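Local coordinates for protein dihydrolipoyl dehydrogenase (Elizabethkingia anophelis NUHP1, PDB 6UZI) that probably catalyses the NAD(+)-dependent reoxidation of dihydrolipoyl groups on lysines of partner proteins, using one bound FAD per subunit and a redox-active disulfide, at residues 166-171 with 249-254; 178-183 with 272-277; 294-299 with 310-315; 303-308 with 321-326. One frame throughout, in Å; residues are numbered along the deposited sequence.

Contact 1. Residues 166-171 with 249-254; sequences KERVIT and VERNGD
R251 and R168, the two residues with most surface buried here, cross at about a right angle: aliphatic R168 CG lies over the centre of the R251 guanidinium, 3.6 Å above its plane. The two NH2 atoms are nonetheless only 4.1 Å apart, a like-charge proximity that acidic E167, D165 and D254 probably offset. The R251 head is held by its edge. NH1 gives a nearly straight hydrogen bond of 2.7 Å to E167 OE2, on the anti side of the carboxylate, within a salt bridge that D165 supplements; NE donates to the G253 carbonyl at 175°, in both the guanidinium and the carbonyl planes. These bonds fix the rotation of the group. The contact joins the edge strand 169-170 of the parallel sheet in the predicted NAD-binding, Rossmann-type region to strand 245-252 of the three-stranded antiparallel sheet, at the turn into strand 255-261. A bend at chi3 (110°) places R168 NE for its hydrogen bond to the carbonyl of D273. Its NH2 has D254 OD1 at 3.3 Å over the guanidinium face, a salt bridge of charge alone. Further along the strands, branched V169 suits a buried position, its CG2 meeting V249 CG1 at 4.2 Å.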
loop_
_atom_site.group_PDB
_atom_site.type_symbol
_atom_site.label_atom_id
_atom_site.label_comp_id
_atom_site.label_asym_id
_atom_site.label_seq_id
_atom_site.Cartn_x
_atom_site.Cartn_y
_atom_site.Cartn_z
ATOM N N LYS A 166 18.388 31.280 -6.597
ATOM C CA LYS A 166 18.955 29.936 -6.470
ATOM C C LYS A 166 19.747 29.755 -5.178
ATOM O O LYS A 166 20.578 28.847 -5.079
ATOM C CB LYS A 166 19.829 29.577 -7.682
ATOM C CG LYS A 166 19.152 29.844 -9.028
ATOM C CD LYS A 166 19.443 28.769 -10.060
ATOM C CE LYS A 166 18.582 28.970 -11.300
ATOM N NZ LYS A 166 18.560 27.774 -12.198
ATOM N N GLU A 167 19.500 30.608 -4.180
ATOM C CA GLU A 167 20.147 30.489 -2.880
ATOM C C GLU A 167 19.100 30.452 -1.778
ATOM O O GLU A 167 18.879 29.408 -1.154
ATOM C CB GLU A 167 21.121 31.639 -2.641
ATOM C CG GLU A 167 22.527 31.348 -3.108
ATOM C CD GLU A 167 23.343 32.606 -3.314
ATOM O OE1 GLU A 167 24.332 32.543 -4.071
ATOM O OE2 GLU A 167 22.993 33.654 -2.728
ATOM N N ARG A 168 18.429 31.578 -1.547
ATOM C CA ARG A 168 17.397 31.649 -0.526
ATOM C C ARG A 168 16.007 31.926 -1.078
ATOM O O ARG A 168 15.022 31.557 -0.429
ATOM C CB ARG A 168 17.755 32.725 0.509
ATOM C CG ARG A 168 19.151 32.543 1.091
ATOM C CD ARG A 168 19.400 33.407 2.316
ATOM N NE ARG A 168 19.467 32.578 3.515
ATOM C CZ ARG A 168 20.591 32.102 4.042
ATOM N NH1 ARG A 168 20.537 31.344 5.132
ATOM N NH2 ARG A 168 21.766 32.390 3.491
ATOM N N VAL A 169 15.897 32.540 -2.254
ATOM C CA VAL A 169 14.617 32.687 -2.937
ATOM C C VAL A 169 14.602 31.706 -4.102
ATOM O O VAL A 169 15.111 32.002 -5.189
ATOM C CB VAL A 169 14.390 34.136 -3.394
ATOM C CG1 VAL A 169 13.081 34.251 -4.151
ATOM C CG2 VAL A 169 14.367 35.053 -2.185
ATOM N N ILE A 170 14.027 30.524 -3.873
ATOM C CA ILE A 170 14.298 29.347 -4.682
ATOM C C ILE A 170 12.997 28.706 -5.148
ATOM O O ILE A 170 11.908 29.007 -4.654
ATOM C CB ILE A 170 15.128 28.310 -3.906
ATOM C CG1 ILE A 170 14.367 27.886 -2.648
ATOM C CG2 ILE A 170 16.472 28.883 -3.534
ATOM C CD1 ILE A 170 15.111 26.893 -1.802
ATOM N N THR A 171 13.140 27.794 -6.113
ATOM C CA THR A 171 12.091 26.894 -6.570
ATOM C C THR A 171 12.382 25.492 -6.046
ATOM O O THR A 171 13.373 25.253 -5.348
ATOM C CB THR A 171 11.995 26.882 -8.100
ATOM O OG1 THR A 171 13.166 26.270 -8.646
ATOM C CG2 THR A 171 11.886 28.278 -8.649
ATOM N N VAL A 249 8.601 39.923 -2.135
ATOM C CA VAL A 249 9.540 38.975 -1.540
ATOM C C VAL A 249 10.939 39.577 -1.636
ATOM O O VAL A 249 11.512 39.635 -2.728
ATOM C CB VAL A 249 9.505 37.607 -2.227
ATOM C CG1 VAL A 249 10.581 36.714 -1.641
ATOM C CG2 VAL A 249 8.120 36.966 -2.114
ATOM N N GLU A 250 11.485 40.030 -0.504
ATOM C CA GLU A 250 12.793 40.677 -0.419
ATOM C C GLU A 250 13.807 39.760 0.245
ATOM O O GLU A 250 13.515 39.149 1.274
ATOM C CB GLU A 250 12.760 41.950 0.430
ATOM C CG GLU A 250 11.895 43.100 -0.015
ATOM C CD GLU A 250 11.992 44.274 0.965
ATOM O OE1 GLU A 250 12.622 44.118 2.037
ATOM O OE2 GLU A 250 11.443 45.355 0.664
ATOM N N ARG A 251 15.003 39.681 -0.329
ATOM C CA ARG A 251 16.139 39.025 0.311
ATOM C C ARG A 251 17.031 40.086 0.948
ATOM O O ARG A 251 17.518 40.985 0.256
ATOM C CB ARG A 251 16.945 38.184 -0.678
ATOM C CG ARG A 251 18.294 37.774 -0.094
ATOM C CD ARG A 251 18.790 36.440 -0.597
ATOM N NE ARG A 251 19.997 36.021 0.108
ATOM C CZ ARG A 251 20.933 35.240 -0.423
ATOM N NH1 ARG A 251 20.807 34.812 -1.672
ATOM N NH2 ARG A 251 22.004 34.903 0.285
ATOM N N ASN A 252 17.229 39.992 2.260
ATOM C CA ASN A 252 18.083 40.906 3.015
ATOM C C ASN A 252 19.176 40.081 3.678
ATOM O O ASN A 252 19.091 39.757 4.863
ATOM C CB ASN A 252 17.265 41.696 4.037
ATOM C CG ASN A 252 16.095 42.419 3.406
ATOM O OD1 ASN A 252 16.283 43.328 2.597
ATOM N ND2 ASN A 252 14.877 42.020 3.775
ATOM N N GLY A 253 20.190 39.713 2.907
ATOM C CA GLY A 253 21.252 38.911 3.474
ATOM C C GLY A 253 20.781 37.495 3.733
ATOM O O GLY A 253 20.433 36.775 2.794
ATOM N N ASP A 254 20.733 37.097 5.002
ATOM C CA ASP A 254 20.283 35.769 5.396
ATOM C C ASP A 254 18.781 35.697 5.636
ATOM O O ASP A 254 18.302 34.712 6.208
ATOM C CB ASP A 254 21.010 35.310 6.665
ATOM C CG ASP A 254 22.492 35.083 6.452
ATOM O OD1 ASP A 254 22.920 34.905 5.289
ATOM O OD2 ASP A 254 23.232 35.074 7.459
#

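Contact 2. Residues 178-183 with 272-277; sequences LKEVPK and GDYCLV
Y274 and E180 meet obliquely, the carboxylate turned 83° from the plane of the phenol ring. E180 OE2 sits at the ring edge, in its plane, and accepts the hydroxyl of Y274 at 2.7 Å on its anti side. The chi1 of E180 (62°) sets CG between the backbone N and the carbonyl carbon, and the extended chain beyond carries the carboxylate to Y274 OH. P182 crosses the tyrosine at about a right angle, its CB 3.5 Å from Y274 CD2, while L178 slides past in the opposite direction, L178 CD2 4.1 Å from Y274 CE1. A large ring with one polar end suits this place, since its carbons pack on apolar neighbours and its hydroxyl is still hydrogen-bonded. D273, also buried, takes the backbone N-H of K183 on the syn side of OD1 (2.9 Å, 163°), and its OD2 accepts the amide of H184. The aspartate thus grips two successive amides where strand 184-188 begins beside strand 274-277, neighbouring parallel strands of the Rossmann-type sheet in the predicted NAD-binding region.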
loop_
_atom_site.group_PDB
_atom_site.type_symbol
_atom_site.label_atom_id
_atom_site.label_comp_id
_atom_site.label_asym_id
_atom_site.label_seq_id
_atom_site.Cartn_x
_atom_site.Cartn_y
_atom_site.Cartn_z
ATOM N N LEU A 178 19.402 21.784 -0.807
ATOM C CA LEU A 178 19.811 22.692 0.261
ATOM C C LEU A 178 21.065 22.184 0.961
ATOM O O LEU A 178 21.285 20.980 1.102
ATOM C CB LEU A 178 18.694 22.859 1.294
ATOM C CG LEU A 178 17.415 23.565 0.848
ATOM C CD1 LEU A 178 16.577 23.895 2.052
ATOM C CD2 LEU A 178 17.705 24.803 0.020
ATOM N N LYS A 179 21.901 23.121 1.393
ATOM C CA LYS A 179 23.122 22.781 2.105
ATOM C C LYS A 179 22.934 22.797 3.620
ATOM O O LYS A 179 23.895 22.550 4.358
ATOM C CB LYS A 179 24.252 23.730 1.680
ATOM N N GLU A 180 21.714 23.055 4.094
ATOM C CA GLU A 180 21.394 23.133 5.514
ATOM C C GLU A 180 19.889 23.005 5.695
ATOM O O GLU A 180 19.109 23.253 4.768
ATOM C CB GLU A 180 21.897 24.439 6.143
ATOM C CG GLU A 180 21.274 25.698 5.559
ATOM C CD GLU A 180 21.725 26.965 6.269
ATOM O OE1 GLU A 180 22.476 26.861 7.263
ATOM O OE2 GLU A 180 21.348 28.069 5.818
ATOM N N VAL A 181 19.492 22.570 6.886
ATOM C CA VAL A 181 18.074 22.515 7.237
ATOM C C VAL A 181 17.618 23.929 7.575
ATOM O O VAL A 181 18.193 24.558 8.475
ATOM C CB VAL A 181 17.810 21.571 8.417
ATOM C CG1 VAL A 181 16.367 21.732 8.892
ATOM C CG2 VAL A 181 18.108 20.126 8.027
ATOM N N PRO A 182 16.633 24.482 6.871
ATOM C CA PRO A 182 16.228 25.871 7.131
ATOM C C PRO A 182 15.746 26.065 8.560
ATOM O O PRO A 182 15.126 25.180 9.154
ATOM C CB PRO A 182 15.090 26.101 6.131
ATOM C CG PRO A 182 15.334 25.105 5.053
ATOM C CD PRO A 182 15.894 23.894 5.746
ATOM N N LYS A 183 16.032 27.244 9.115
ATOM C CA LYS A 183 15.454 27.586 10.407
ATOM C C LYS A 183 13.972 27.899 10.262
ATOM O O LYS A 183 13.141 27.381 11.017
ATOM C CB LYS A 183 16.209 28.754 11.033
ATOM C CG LYS A 183 17.663 28.438 11.296
ATOM C CD LYS A 183 18.369 29.535 12.092
ATOM C CE LYS A 183 18.535 30.818 11.298
ATOM N NZ LYS A 183 19.543 31.704 11.945
ATOM N N GLY A 272 11.714 34.621 6.989
ATOM C CA GLY A 272 12.382 33.345 7.119
ATOM C C GLY A 272 13.777 33.453 6.543
ATOM O O GLY A 272 14.182 34.502 6.035
ATOM N N ASP A 273 14.532 32.365 6.665
ATOM C CA ASP A 273 15.854 32.300 6.065
ATOM C C ASP A 273 15.857 31.566 4.727
ATOM O O ASP A 273 16.895 31.546 4.052
ATOM C CB ASP A 273 16.846 31.651 7.035
ATOM C CG ASP A 273 16.440 30.251 7.430
ATOM O OD1 ASP A 273 17.336 29.448 7.769
ATOM O OD2 ASP A 273 15.227 29.956 7.392
ATOM N N TYR A 274 14.735 30.951 4.344
ATOM C CA TYR A 274 14.576 30.337 3.032
ATOM C C TYR A 274 13.136 30.516 2.575
ATOM O O TYR A 274 12.205 30.367 3.371
ATOM C CB TYR A 274 14.929 28.844 3.049
ATOM C CG TYR A 274 16.403 28.579 3.094
ATOM C CD1 TYR A 274 17.159 28.549 1.926
ATOM C CD2 TYR A 274 17.051 28.375 4.301
ATOM C CE1 TYR A 274 18.532 28.320 1.961
ATOM C CE2 TYR A 274 18.420 28.145 4.345
ATOM C CZ TYR A 274 19.153 28.120 3.174
ATOM O OH TYR A 274 20.509 27.894 3.217
ATOM N N CYS A 275 12.954 30.821 1.291
ATOM C CA CYS A 275 11.627 30.985 0.707
ATOM C C CYS A 275 11.504 30.154 -0.563
ATOM O O CYS A 275 12.251 30.367 -1.525
ATOM C CB CYS A 275 11.328 32.451 0.406
ATOM S SG CYS A 275 9.721 32.629 -0.388
ATOM N N LEU A 276 10.545 29.228 -0.570
ATOM C CA LEU A 276 10.274 28.334 -1.693
ATOM C C LEU A 276 8.993 28.772 -2.399
ATOM O O LEU A 276 7.929 28.855 -1.774
ATOM C CB LEU A 276 10.163 26.886 -1.212
ATOM C CG LEU A 276 9.520 25.815 -2.099
ATOM C CD1 LEU A 276 10.310 25.556 -3.368
ATOM C CD2 LEU A 276 9.374 24.531 -1.293
ATOM N N VAL A 277 9.097 29.027 -3.696
ATOM C CA VAL A 277 7.977 29.467 -4.523
ATOM C C VAL A 277 7.380 28.255 -5.239
ATOM O O VAL A 277 8.002 27.672 -6.134
ATOM C CB VAL A 277 8.418 30.537 -5.526
ATOM C CG1 VAL A 277 7.225 31.036 -6.303
ATOM C CG2 VAL A 277 9.131 31.660 -4.805
#

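Contact 3. Residues 294-299 with 310-315; sequences GVELDE and QTNVPN
N312 carries CG between its backbone N and carbonyl carbon (chi1 51°), and from there its amide reaches the backbone of G294 and E296. The contact closes a loop of the Rossmann-type FAD/NAD oxidoreductase fold, between helix 290-293 and strand 316-318. N312 uses both ends of the amide: ND2 donates to G294 O at 2.9 Å, and OD1 accepts from E296 N at 3.2 Å. An asparagine suits this place because its short side chain offers a donor and an acceptor to two peptide groups on either side of V295. The E296 chain crosses N312 at about a right angle, yet its carboxylate stacks on the amide with the planes only 20° apart. G294 leaves the helix with positive phi, where a side chain would strike the preceding carbonyl, and its bare backbone lets V313 CG2 come to 3.8 Å from its carbonyl carbon. Inside the loop the buried V295 divides its branches. With CG1 anti to the backbone N, that methyl meets T311 CG2 at 4.0 Å. The hydroxyl of T311 bonds instead to the carbonyl of I316, at the start of the strand. V295 CG2 touches V313 CG2 at 4.0 Å.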
loop_
_atom_site.group_PDB
_atom_site.type_symbol
_atom_site.label_atom_id
_atom_site.label_comp_id
_atom_site.label_asym_id
_atom_site.label_seq_id
_atom_site.Cartn_x
_atom_site.Cartn_y
_atom_site.Cartn_z
ATOM N N GLY A 294 4.179 25.050 -37.895
ATOM C CA GLY A 294 2.801 25.469 -37.986
ATOM C C GLY A 294 1.923 25.063 -36.827
ATOM O O GLY A 294 0.702 25.212 -36.930
ATOM N N VAL A 295 2.499 24.606 -35.717
ATOM C CA VAL A 295 1.714 24.068 -34.608
ATOM C C VAL A 295 1.179 25.213 -33.757
ATOM O O VAL A 295 1.918 26.137 -33.407
ATOM C CB VAL A 295 2.563 23.097 -33.769
ATOM C CG1 VAL A 295 1.807 22.644 -32.533
ATOM C CG2 VAL A 295 2.958 21.901 -34.606
ATOM N N GLU A 296 -0.113 25.164 -33.439
ATOM C CA GLU A 296 -0.766 26.215 -32.667
ATOM C C GLU A 296 -0.781 25.889 -31.173
ATOM O O GLU A 296 -0.882 24.729 -30.764
ATOM C CB GLU A 296 -2.203 26.434 -33.132
ATOM C CG GLU A 296 -2.365 26.852 -34.569
ATOM C CD GLU A 296 -3.817 26.776 -35.030
ATOM O OE1 GLU A 296 -4.598 25.990 -34.444
ATOM O OE2 GLU A 296 -4.179 27.509 -35.975
ATOM N N LEU A 297 -0.670 26.940 -30.366
ATOM C CA LEU A 297 -0.842 26.897 -28.921
ATOM C C LEU A 297 -2.203 27.475 -28.549
ATOM O O LEU A 297 -2.862 28.140 -29.352
ATOM C CB LEU A 297 0.270 27.688 -28.229
ATOM C CG LEU A 297 1.714 27.250 -28.453
ATOM C CD1 LEU A 297 2.631 28.198 -27.703
ATOM C CD2 LEU A 297 1.921 25.797 -27.988
ATOM N N ASP A 298 -2.622 27.235 -27.309
ATOM C CA ASP A 298 -3.841 27.863 -26.829
ATOM C C ASP A 298 -3.503 29.141 -26.054
ATOM O O ASP A 298 -2.349 29.577 -25.990
ATOM C CB ASP A 298 -4.676 26.872 -26.007
ATOM C CG ASP A 298 -3.973 26.383 -24.753
ATOM O OD1 ASP A 298 -3.064 27.073 -24.249
ATOM O OD2 ASP A 298 -4.338 25.286 -24.269
ATOM N N GLU A 299 -4.522 29.752 -25.455
ATOM C CA GLU A 299 -4.314 30.998 -24.726
ATOM C C GLU A 299 -3.454 30.775 -23.487
ATOM O O GLU A 299 -2.792 31.705 -23.016
ATOM C CB GLU A 299 -5.667 31.618 -24.351
ATOM C CG GLU A 299 -6.550 30.770 -23.414
ATOM C CD GLU A 299 -7.157 29.535 -24.080
ATOM O OE1 GLU A 299 -7.095 29.430 -25.326
ATOM O OE2 GLU A 299 -7.692 28.667 -23.351
ATOM N N GLN A 310 -3.653 14.957 -31.306
ATOM C CA GLN A 310 -3.100 15.428 -32.567
ATOM C C GLN A 310 -3.142 16.952 -32.616
ATOM O O GLN A 310 -4.136 17.564 -32.209
ATOM C CB GLN A 310 -3.908 14.852 -33.731
ATOM C CG GLN A 310 -3.159 14.631 -35.022
ATOM C CD GLN A 310 -4.074 14.075 -36.100
ATOM O OE1 GLN A 310 -5.279 13.940 -35.889
ATOM N NE2 GLN A 310 -3.503 13.728 -37.248
ATOM N N THR A 311 -2.063 17.559 -33.112
ATOM C CA THR A 311 -2.035 19.002 -33.321
ATOM C C THR A 311 -2.770 19.352 -34.612
ATOM O O THR A 311 -3.358 18.497 -35.278
ATOM C CB THR A 311 -0.603 19.529 -33.383
ATOM O OG1 THR A 311 -0.011 19.149 -34.629
ATOM C CG2 THR A 311 0.225 18.956 -32.264
ATOM N N ASN A 312 -2.744 20.633 -34.976
ATOM C CA ASN A 312 -3.332 21.023 -36.252
ATOM C C ASN A 312 -2.510 20.503 -37.428
ATOM O O ASN A 312 -3.040 20.345 -38.534
ATOM C CB ASN A 312 -3.501 22.538 -36.328
ATOM C CG ASN A 312 -2.241 23.293 -35.973
ATOM O OD1 ASN A 312 -1.435 22.856 -35.154
ATOM N ND2 ASN A 312 -2.051 24.427 -36.624
ATOM N N VAL A 313 -1.219 20.271 -37.222
ATOM C CA VAL A 313 -0.373 19.600 -38.207
ATOM C C VAL A 313 -0.521 18.095 -38.003
ATOM O O VAL A 313 -0.071 17.567 -36.974
ATOM C CB VAL A 313 1.086 20.075 -38.088
ATOM C CG1 VAL A 313 1.948 19.490 -39.203
ATOM C CG2 VAL A 313 1.133 21.617 -38.102
ATOM N N PRO A 314 -1.103 17.366 -38.963
ATOM C CA PRO A 314 -1.613 16.009 -38.666
ATOM C C PRO A 314 -0.561 15.001 -38.229
ATOM O O PRO A 314 -0.898 14.060 -37.499
ATOM C CB PRO A 314 -2.256 15.584 -39.994
ATOM C CG PRO A 314 -2.586 16.867 -40.675
ATOM C CD PRO A 314 -1.455 17.797 -40.325
ATOM N N ASN A 315 0.688 15.148 -38.654
ATOM C CA ASN A 315 1.725 14.177 -38.324
ATOM C C ASN A 315 2.441 14.501 -37.024
ATOM O O ASN A 315 3.371 13.779 -36.648
ATOM C CB ASN A 315 2.757 14.086 -39.452
ATOM C CG ASN A 315 3.509 15.402 -39.662
ATOM O OD1 ASN A 315 2.906 16.445 -39.931
ATOM N ND2 ASN A 315 4.827 15.359 -39.502
#

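Contact 4. Residues 303-308 with 321-326; sequences VKTNDH and DVVKGA. With FAD (flavin-adenine dinucleotide), chain E.
V303 and V322 make the tight end of this contact, joined by a hydrogen bond from V303 N to V322 O (3.0 Å, 157°) and by packing of V303 CG2 against both methyls of V322. The second segment follows strand 316-318 of the FAD-binding Rossmann-type sheet and leads into helix 329-343. Branched valines fill this buried side well: V323 CG1, anti to the carbonyl carbon (chi1 -59°), lies 3.7 Å from T305 CG2, and A318 of the strand touches V303, T305 and V323. Toward solvent the fit is looser. The extended chain of exposed K324 slides past T305, CE 3.9 Å from OG1, and a water weakly links K324 NZ to T305 N. That long chain can cover the threonine while its ammonium lies by the T305 carbonyl and the water. D321, just before the valines, belongs to the FAD site and is braced by S154 on its OD2. Its backbone N donates to FAD O2P at 3.0 Å, and its OD1 accepts the ribityl O3' hydroxyl of FAD at 3.1 Å.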
loop_
_atom_site.group_PDB
_atom_site.type_symbol
_atom_site.label_atom_id
_atom_site.label_comp_id
_atom_site.label_asym_id
_atom_site.label_seq_id
_atom_site.Cartn_x
_atom_site.Cartn_y
_atom_site.Cartn_z
ATOM N N VAL A 303 0.036 23.198 -26.147
ATOM C CA VAL A 303 -0.144 22.687 -27.499
ATOM C C VAL A 303 -1.587 22.226 -27.641
ATOM O O VAL A 303 -2.051 21.365 -26.881
ATOM C CB VAL A 303 0.834 21.536 -27.788
ATOM C CG1 VAL A 303 0.705 21.073 -29.225
ATOM C CG2 VAL A 303 2.264 21.928 -27.476
ATOM N N LYS A 304 -2.312 22.819 -28.590
ATOM C CA LYS A 304 -3.680 22.388 -28.847
ATOM C C LYS A 304 -3.671 20.971 -29.414
ATOM O O LYS A 304 -2.839 20.623 -30.260
ATOM C CB LYS A 304 -4.381 23.338 -29.819
ATOM C CG LYS A 304 -4.981 24.583 -29.195
ATOM C CD LYS A 304 -5.414 25.574 -30.272
ATOM C CE LYS A 304 -6.894 25.932 -30.167
ATOM N NZ LYS A 304 -7.258 27.123 -31.002
ATOM N N THR A 305 -4.595 20.145 -28.931
ATOM C CA THR A 305 -4.696 18.760 -29.363
ATOM C C THR A 305 -6.166 18.421 -29.533
ATOM O O THR A 305 -7.043 19.113 -29.012
ATOM C CB THR A 305 -4.047 17.788 -28.363
ATOM O OG1 THR A 305 -4.541 18.049 -27.045
ATOM C CG2 THR A 305 -2.546 17.970 -28.349
ATOM N N ASN A 306 -6.434 17.341 -30.259
ATOM C CA ASN A 306 -7.799 16.883 -30.419
ATOM C C ASN A 306 -7.998 15.583 -29.635
ATOM O O ASN A 306 -7.241 15.283 -28.702
ATOM C CB ASN A 306 -8.104 16.735 -31.913
ATOM C CG ASN A 306 -7.198 15.721 -32.604
ATOM O OD1 ASN A 306 -6.502 14.933 -31.960
ATOM N ND2 ASN A 306 -7.213 15.737 -33.930
ATOM N N ASP A 307 -8.985 14.789 -30.047
ATOM C CA ASP A 307 -9.276 13.540 -29.350
ATOM C C ASP A 307 -8.117 12.555 -29.430
ATOM O O ASP A 307 -7.936 11.740 -28.521
ATOM C CB ASP A 307 -10.544 12.911 -29.921
ATOM C CG ASP A 307 -11.795 13.608 -29.449
ATOM O OD1 ASP A 307 -11.687 14.463 -28.542
ATOM O OD2 ASP A 307 -12.884 13.303 -29.980
ATOM N N HIS A 308 -7.322 12.614 -30.499
ATOM C CA HIS A 308 -6.205 11.701 -30.693
ATOM C C HIS A 308 -4.870 12.317 -30.302
ATOM O O HIS A 308 -3.826 11.849 -30.768
ATOM C CB HIS A 308 -6.155 11.226 -32.145
ATOM C CG HIS A 308 -7.409 10.551 -32.603
ATOM N ND1 HIS A 308 -8.518 11.250 -33.025
ATOM C CD2 HIS A 308 -7.729 9.239 -32.705
ATOM C CE1 HIS A 308 -9.467 10.399 -33.370
ATOM N NE2 HIS A 308 -9.013 9.172 -33.185
ATOM N N ASP A 321 2.736 17.194 -19.887
ATOM C CA ASP A 321 2.507 18.494 -19.267
ATOM C C ASP A 321 2.369 19.607 -20.294
ATOM O O ASP A 321 1.868 20.687 -19.960
ATOM C CB ASP A 321 3.654 18.850 -18.309
ATOM C CG ASP A 321 3.594 18.094 -16.982
ATOM O OD1 ASP A 321 2.895 17.067 -16.879
ATOM O OD2 ASP A 321 4.257 18.543 -16.025
ATOM N N VAL A 322 2.773 19.368 -21.546
ATOM C CA VAL A 322 2.717 20.436 -22.540
ATOM C C VAL A 322 1.333 20.553 -23.162
ATOM O O VAL A 322 1.085 21.483 -23.944
ATOM C CB VAL A 322 3.819 20.208 -23.598
ATOM C CG1 VAL A 322 3.341 19.279 -24.725
ATOM C CG2 VAL A 322 4.384 21.530 -24.113
ATOM N N VAL A 323 0.411 19.656 -22.809
ATOM C CA VAL A 323 -0.959 19.697 -23.299
ATOM C C VAL A 323 -1.909 19.764 -22.108
ATOM O O VAL A 323 -1.510 19.625 -20.949
ATOM C CB VAL A 323 -1.305 18.487 -24.195
ATOM C CG1 VAL A 323 -0.383 18.435 -25.384
ATOM C CG2 VAL A 323 -1.239 17.187 -23.402
ATOM N N LYS A 324 -3.190 19.926 -22.427
ATOM C CA LYS A 324 -4.234 20.044 -21.422
ATOM C C LYS A 324 -4.409 18.738 -20.637
ATOM O O LYS A 324 -4.100 17.634 -21.112
ATOM C CB LYS A 324 -5.554 20.439 -22.083
ATOM C CG LYS A 324 -6.064 19.397 -23.066
ATOM C CD LYS A 324 -7.389 19.795 -23.666
ATOM C CE LYS A 324 -7.711 18.969 -24.897
ATOM N NZ LYS A 324 -8.879 19.531 -25.641
ATOM N N GLY A 325 -4.936 18.880 -19.426
ATOM C CA GLY A 325 -5.167 17.771 -18.522
ATOM C C GLY A 325 -4.295 17.881 -17.279
ATOM O O GLY A 325 -3.454 18.770 -17.143
ATOM N N ALA A 326 -4.517 16.942 -16.363
ATOM C CA ALA A 326 -3.771 16.927 -15.114
ATOM C C ALA A 326 -2.281 16.770 -15.386
ATOM O O ALA A 326 -1.861 15.933 -16.190
ATOM C CB ALA A 326 -4.275 15.803 -14.207
HETATM P PA FAD E . 8.945 16.605 -18.456
HETATM O O1A FAD E . 9.180 15.589 -17.403
HETATM O O2A FAD E . 8.554 17.927 -17.787
HETATM O O5B FAD E . 10.323 16.879 -19.215
HETATM C C5B FAD E . 10.280 16.999 -20.647
HETATM C C4B FAD E . 11.699 17.055 -21.149
HETATM O O4B FAD E . 11.745 17.762 -22.401
HETATM C C3B FAD E . 12.718 17.744 -20.227
HETATM O O3B FAD E . 13.685 16.787 -19.815
HETATM C C2B FAD E . 13.372 18.814 -21.121
HETATM O O2B FAD E . 14.777 18.916 -20.911
HETATM C C1B FAD E . 13.033 18.314 -22.523
HETATM N N9A FAD E . 12.969 19.345 -23.547
HETATM C C8A FAD E . 12.182 20.469 -23.540
HETATM N N7A FAD E . 12.279 21.196 -24.624
HETATM C C5A FAD E . 13.199 20.507 -25.405
HETATM C C6A FAD E . 13.734 20.753 -26.680
HETATM N N6A FAD E . 13.375 21.783 -27.452
HETATM N N1A FAD E . 14.642 19.875 -27.160
HETATM C C2A FAD E . 14.980 18.823 -26.406
HETATM N N3A FAD E . 14.536 18.483 -25.193
HETATM C C4A FAD E . 13.638 19.370 -24.743
HETATM N N1 FAD E . 4.143 14.124 -10.886
HETATM C C2 FAD E . 3.597 12.977 -10.414
HETATM O O2 FAD E . 2.838 12.299 -11.105
HETATM N N3 FAD E . 3.906 12.542 -9.137
HETATM C C4 FAD E . 4.753 13.177 -8.246
HETATM O O4 FAD E . 4.966 12.694 -7.136
HETATM C C4X FAD E . 5.331 14.390 -8.756
HETATM N N5 FAD E . 6.168 15.040 -7.999
HETATM C C5X FAD E . 6.764 16.176 -8.526
HETATM C C6 FAD E . 7.707 16.851 -7.754
HETATM C C7 FAD E . 8.384 17.957 -8.254
HETATM C C7M FAD E . 9.411 18.648 -7.394
HETATM C C8 FAD E . 8.111 18.405 -9.560
HETATM C C8M FAD E . 8.872 19.560 -10.158
HETATM C C9 FAD E . 7.154 17.747 -10.325
HETATM C C9A FAD E . 6.483 16.637 -9.823
HETATM N N10 FAD E . 5.556 15.916 -10.598
HETATM C C10 FAD E . 4.967 14.787 -10.095
HETATM C "C1'" FAD E . 5.232 16.338 -11.965
HETATM C "C2'" FAD E . 6.002 15.545 -13.012
HETATM O "O2'" FAD E . 7.389 15.887 -12.994
HETATM C "C3'" FAD E . 5.421 15.757 -14.411
HETATM O "O3'" FAD E . 4.003 15.685 -14.358
HETATM C "C4'" FAD E . 5.939 14.738 -15.426
HETATM O "O4'" FAD E . 7.367 14.747 -15.376
HETATM C "C5'" FAD E . 5.436 14.985 -16.832
HETATM O "O5'" FAD E . 6.607 14.940 -17.667
HETATM P P FAD E . 6.601 15.046 -19.292
HETATM O O1P FAD E . 7.026 13.818 -20.010
HETATM O O2P FAD E . 5.321 15.618 -19.865
HETATM O O3P FAD E . 7.725 16.180 -19.398
HETATM O O HOH W 1 -6.479 21.739 -26.715
#

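Contacts 1 and 2 share the parallel sheet of the predicted NAD-binding region: strands 169-170 and 274-277 are neighbours, and R168 joins the contacts through bonds to D273 and C275. Contact 1 lies at the surface and depends on charge, whereas contact 2 is largely buried and combines apolar packing on Y274 with hydrogen bonds of E180 and D273. Contacts 3 and 4 alternate along the chain, contact 3 preceding strand 316-318 and contact 4 spanning it; they meet where E296 O faces K304 N and T311 packs on V303. Contact 3 is partly buried and uses amide-to-backbone bonds; contact 4 is buried, valine-rich and alone of the four includes an FAD-binding residue. The centres of contacts 2 and 4 are about 35 Å apart.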